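Local coordinates for natterin-like protein (Lethenteron camtschaticum, PDB 6IUL) that probably acts as a cytotoxic pore-forming immune protein of the lamprey, pairing a jacalin-like lectin domain with an aerolysin-type pore-forming module, at residues L33-G38 against R43-W48. Numbering follows the deposited sequence.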
ATOM      1  N   LEU A  33     -10.835 -25.028  17.090  1.00 25.50           N
ATOM      2  CA  LEU A  33     -11.536 -26.273  17.319  1.00 25.43           C
ATOM      3  C   LEU A  33     -10.927 -26.995  18.507  1.00 26.43           C
ATOM      4  O   LEU A  33      -9.708 -27.008  18.691  1.00 25.85           O
ATOM      5  CB  LEU A  33     -11.344 -27.153  16.115  1.00 27.44           C
ATOM      6  CG  LEU A  33     -11.859 -28.558  16.150  1.00 32.39           C
ATOM      7  CD1 LEU A  33     -13.357 -28.500  16.279  1.00 36.84           C
ATOM      8  CD2 LEU A  33     -11.486 -29.395  14.912  1.00 29.94           C
ATOM      9  N   SER A  34     -11.770 -27.622  19.311  1.00 25.66           N
ATOM     10  CA  SER A  34     -11.331 -28.472  20.386  1.00 27.46           C
ATOM     11  C   SER A  34     -12.143 -29.776  20.387  1.00 27.26           C
ATOM     12  O   SER A  34     -13.350 -29.754  20.244  1.00 26.19           O
ATOM     13  CB  SER A  34     -11.469 -27.728  21.718  1.00 28.67           C
ATOM     14  OG  SER A  34     -11.099 -28.570  22.772  1.00 28.53           O
ATOM     15  N   VAL A  35     -11.455 -30.909  20.569  1.00 26.51           N
ATOM     16  CA  VAL A  35     -12.035 -32.214  20.403  1.00 24.95           C
ATOM     17  C   VAL A  35     -11.737 -33.103  21.612  1.00 24.02           C
ATOM     18  O   VAL A  35     -10.591 -33.200  22.098  1.00 25.41           O
ATOM     19  CB  VAL A  35     -11.503 -32.919  19.136  1.00 26.83           C
ATOM     20  CG1 VAL A  35     -12.145 -34.290  18.945  1.00 28.50           C
ATOM     21  CG2 VAL A  35     -11.783 -32.091  17.890  1.00 27.74           C
ATOM     22  N   SER A  36     -12.788 -33.739  22.103  1.00 22.32           N
ATOM     23  CA  SER A  36     -12.694 -34.738  23.131  1.00 24.50           C
ATOM     24  C   SER A  36     -12.904 -36.113  22.502  1.00 26.90           C
ATOM     25  O   SER A  36     -13.787 -36.297  21.655  1.00 25.61           O
ATOM     26  CB  SER A  36     -13.738 -34.512  24.247  1.00 24.98           C
ATOM     27  OG  SER A  36     -13.416 -33.348  25.013  1.00 26.42           O
ATOM     28  N   VAL A  37     -12.070 -37.067  22.909  1.00 27.43           N
ATOM     29  CA  VAL A  37     -12.120 -38.431  22.391  1.00 29.81           C
ATOM     30  C   VAL A  37     -12.352 -39.436  23.539  1.00 30.63           C
ATOM     31  O   VAL A  37     -11.885 -39.258  24.632  1.00 29.78           O
ATOM     32  CB  VAL A  37     -10.852 -38.782  21.632  1.00 30.77           C
ATOM     33  CG1 VAL A  37     -10.672 -37.839  20.456  1.00 33.23           C
ATOM     34  CG2 VAL A  37      -9.611 -38.741  22.522  1.00 29.88           C
ATOM     35  N   GLY A  38     -13.149 -40.440  23.284  1.00 32.03           N
ATOM     36  CA  GLY A  38     -13.259 -41.551  24.208  1.00 32.47           C
ATOM     37  C   GLY A  38     -12.617 -42.817  23.611  1.00 35.18           C
ATOM     38  O   GLY A  38     -11.887 -42.764  22.612  1.00 27.14           O
ATOM     39  N   ARG A  43     -16.013 -37.966  21.406  1.00 29.67           N
ATOM     40  CA  ARG A  43     -17.044 -37.674  22.380  1.00 29.89           C
ATOM     41  C   ARG A  43     -17.711 -36.331  22.156  1.00 28.58           C
ATOM     42  O   ARG A  43     -18.915 -36.162  22.390  1.00 25.30           O
ATOM     43  CB  ARG A  43     -16.448 -37.693  23.787  1.00 34.51           C
ATOM     44  CG  ARG A  43     -16.256 -39.076  24.387  1.00 43.08           C
ATOM     45  CD  ARG A  43     -17.291 -39.117  25.546  1.00 46.56           C
ATOM     46  NE  ARG A  43     -16.660 -38.586  26.736  1.00 41.78           N
ATOM     47  CZ  ARG A  43     -17.209 -38.499  27.960  1.00 40.79           C
ATOM     48  NH1 ARG A  43     -18.468 -38.791  28.214  1.00 39.56           N
ATOM     49  NH2 ARG A  43     -16.449 -38.134  28.972  1.00 34.81           N
ATOM     50  N   GLY A  44     -16.905 -35.360  21.755  1.00 25.16           N
ATOM     51  CA  GLY A  44     -17.414 -34.010  21.685  1.00 26.68           C
ATOM     52  C   GLY A  44     -16.505 -33.065  20.933  1.00 25.84           C
ATOM     53  O   GLY A  44     -15.318 -33.313  20.762  1.00 22.97           O
ATOM     54  N   VAL A  45     -17.090 -31.952  20.524  1.00 24.88           N
ATOM     55  CA  VAL A  45     -16.373 -30.926  19.804  1.00 29.12           C
ATOM     56  C   VAL A  45     -16.857 -29.563  20.286  1.00 27.56           C
ATOM     57  O   VAL A  45     -18.045 -29.363  20.479  1.00 27.80           O
ATOM     58  CB  VAL A  45     -16.669 -31.118  18.302  1.00 31.57           C
ATOM     59  CG1 VAL A  45     -16.465 -29.876  17.534  1.00 41.47           C
ATOM     60  CG2 VAL A  45     -15.794 -32.198  17.716  1.00 34.99           C
ATOM     61  N   GLN A  46     -15.943 -28.641  20.478  1.00 26.62           N
ATOM     62  CA  GLN A  46     -16.283 -27.247  20.642  1.00 27.80           C
ATOM     63  C   GLN A  46     -15.628 -26.412  19.499  1.00 27.57           C
ATOM     64  O   GLN A  46     -14.459 -26.590  19.161  1.00 24.73           O
ATOM     65  CB  GLN A  46     -15.832 -26.795  22.004  1.00 31.30           C
ATOM     66  CG  GLN A  46     -16.034 -25.333  22.354  1.00 34.50           C
ATOM     67  CD  GLN A  46     -15.919 -25.044  23.840  1.00 36.59           C
ATOM     68  OE1 GLN A  46     -14.847 -25.028  24.425  1.00 49.46           O
ATOM     69  NE2 GLN A  46     -17.048 -24.781  24.430  1.00 45.12           N
ATOM     70  N   VAL A  47     -16.387 -25.501  18.924  1.00 24.11           N
ATOM     71  CA  VAL A  47     -15.989 -24.780  17.741  1.00 24.91           C
ATOM     72  C   VAL A  47     -16.202 -23.292  17.962  1.00 26.01           C
ATOM     73  O   VAL A  47     -17.271 -22.849  18.459  1.00 25.56           O
ATOM     74  CB  VAL A  47     -16.886 -25.203  16.552  1.00 26.98           C
ATOM     75  CG1 VAL A  47     -16.526 -24.443  15.283  1.00 32.39           C
ATOM     76  CG2 VAL A  47     -16.838 -26.712  16.313  1.00 29.59           C
ATOM     77  N   TRP A  48     -15.192 -22.520  17.556  1.00 26.17           N
ATOM     78  CA  TRP A  48     -15.240 -21.049  17.610  1.00 27.98           C
ATOM     79  C   TRP A  48     -15.134 -20.462  16.184  1.00 27.18           C
ATOM     80  O   TRP A  48     -14.281 -20.909  15.379  1.00 27.00           O
ATOM     81  CB  TRP A  48     -14.050 -20.500  18.380  1.00 28.73           C
ATOM     82  CG  TRP A  48     -13.985 -20.782  19.848  1.00 31.33           C
ATOM     83  CD1 TRP A  48     -14.206 -19.880  20.849  1.00 31.54           C
ATOM     84  CD2 TRP A  48     -13.568 -22.002  20.486  1.00 30.05           C
ATOM     85  NE1 TRP A  48     -13.966 -20.469  22.069  1.00 34.28           N
ATOM     86  CE2 TRP A  48     -13.572 -21.768  21.881  1.00 33.56           C
ATOM     87  CE3 TRP A  48     -13.180 -23.251  20.017  1.00 31.54           C
ATOM     88  CZ2 TRP A  48     -13.231 -22.774  22.831  1.00 33.19           C
ATOM     89  CZ3 TRP A  48     -12.825 -24.233  20.911  1.00 30.42           C
ATOM     90  CH2 TRP A  48     -12.846 -23.996  22.327  1.00 33.31           C
TER
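Leu33 crosses Val45 obliquely, and its CD1 methyl fills the dip between Val45 and Val47 of the facing strand. The evidence is two methyl contacts: Leu33 CD1 lies 3.6 Å from Val45 CG1 and 3.9 Å from Val47 CG2. With CG anti to the backbone N, chi2 of 64° turns CD1, and not CD2, towards the facing strand. Val35 and Val45, a non-hydrogen-bonded pair, instead stand side by side and touch through Val35 CG2 and Val45 CG2 at 4.0 Å. This valine-leucine surface faces inward, where Phe102 and Ala104 of strand 101-105, together with Met138 and Phe140 of strand 135-155, continue the apolar layer.

The reverse face is shaped differently. Here the Trp48 indole reaches across towards the facing strand and brings the edge of its six-membered ring to Ser34, whose CB lies near the ring plane, 3.8 Å from CZ3 of Trp48; Gln46 CG lies against one ring face, offset toward the rim. Further along, Gly44 offers no bump beside Ser36, whose OG is hydrogen-bonded to Asp61 N. The Arg43 guanidinium also turns to Asp61, through a salt bridge from NH2, while its CG packs on Gly38 N at 3.6 Å.

Between these faces, Ser34 and Gln46 exchange two fairly straight backbone hydrogen bonds, both in the carbonyl planes. The regular ladder breaks at Ser36 O, which accepts both Arg43 N at 2.8 Å and Gly44 N at 3.3 Å. Both donors come from the same face of its carbonyl plane, about 35° out of it. Two residues facing one define a classic beta bulge in an antiparallel hairpin (172° between strand directions), within a four-stranded sheet of the jacalin-like lectin domain, whose fold is a beta-prism.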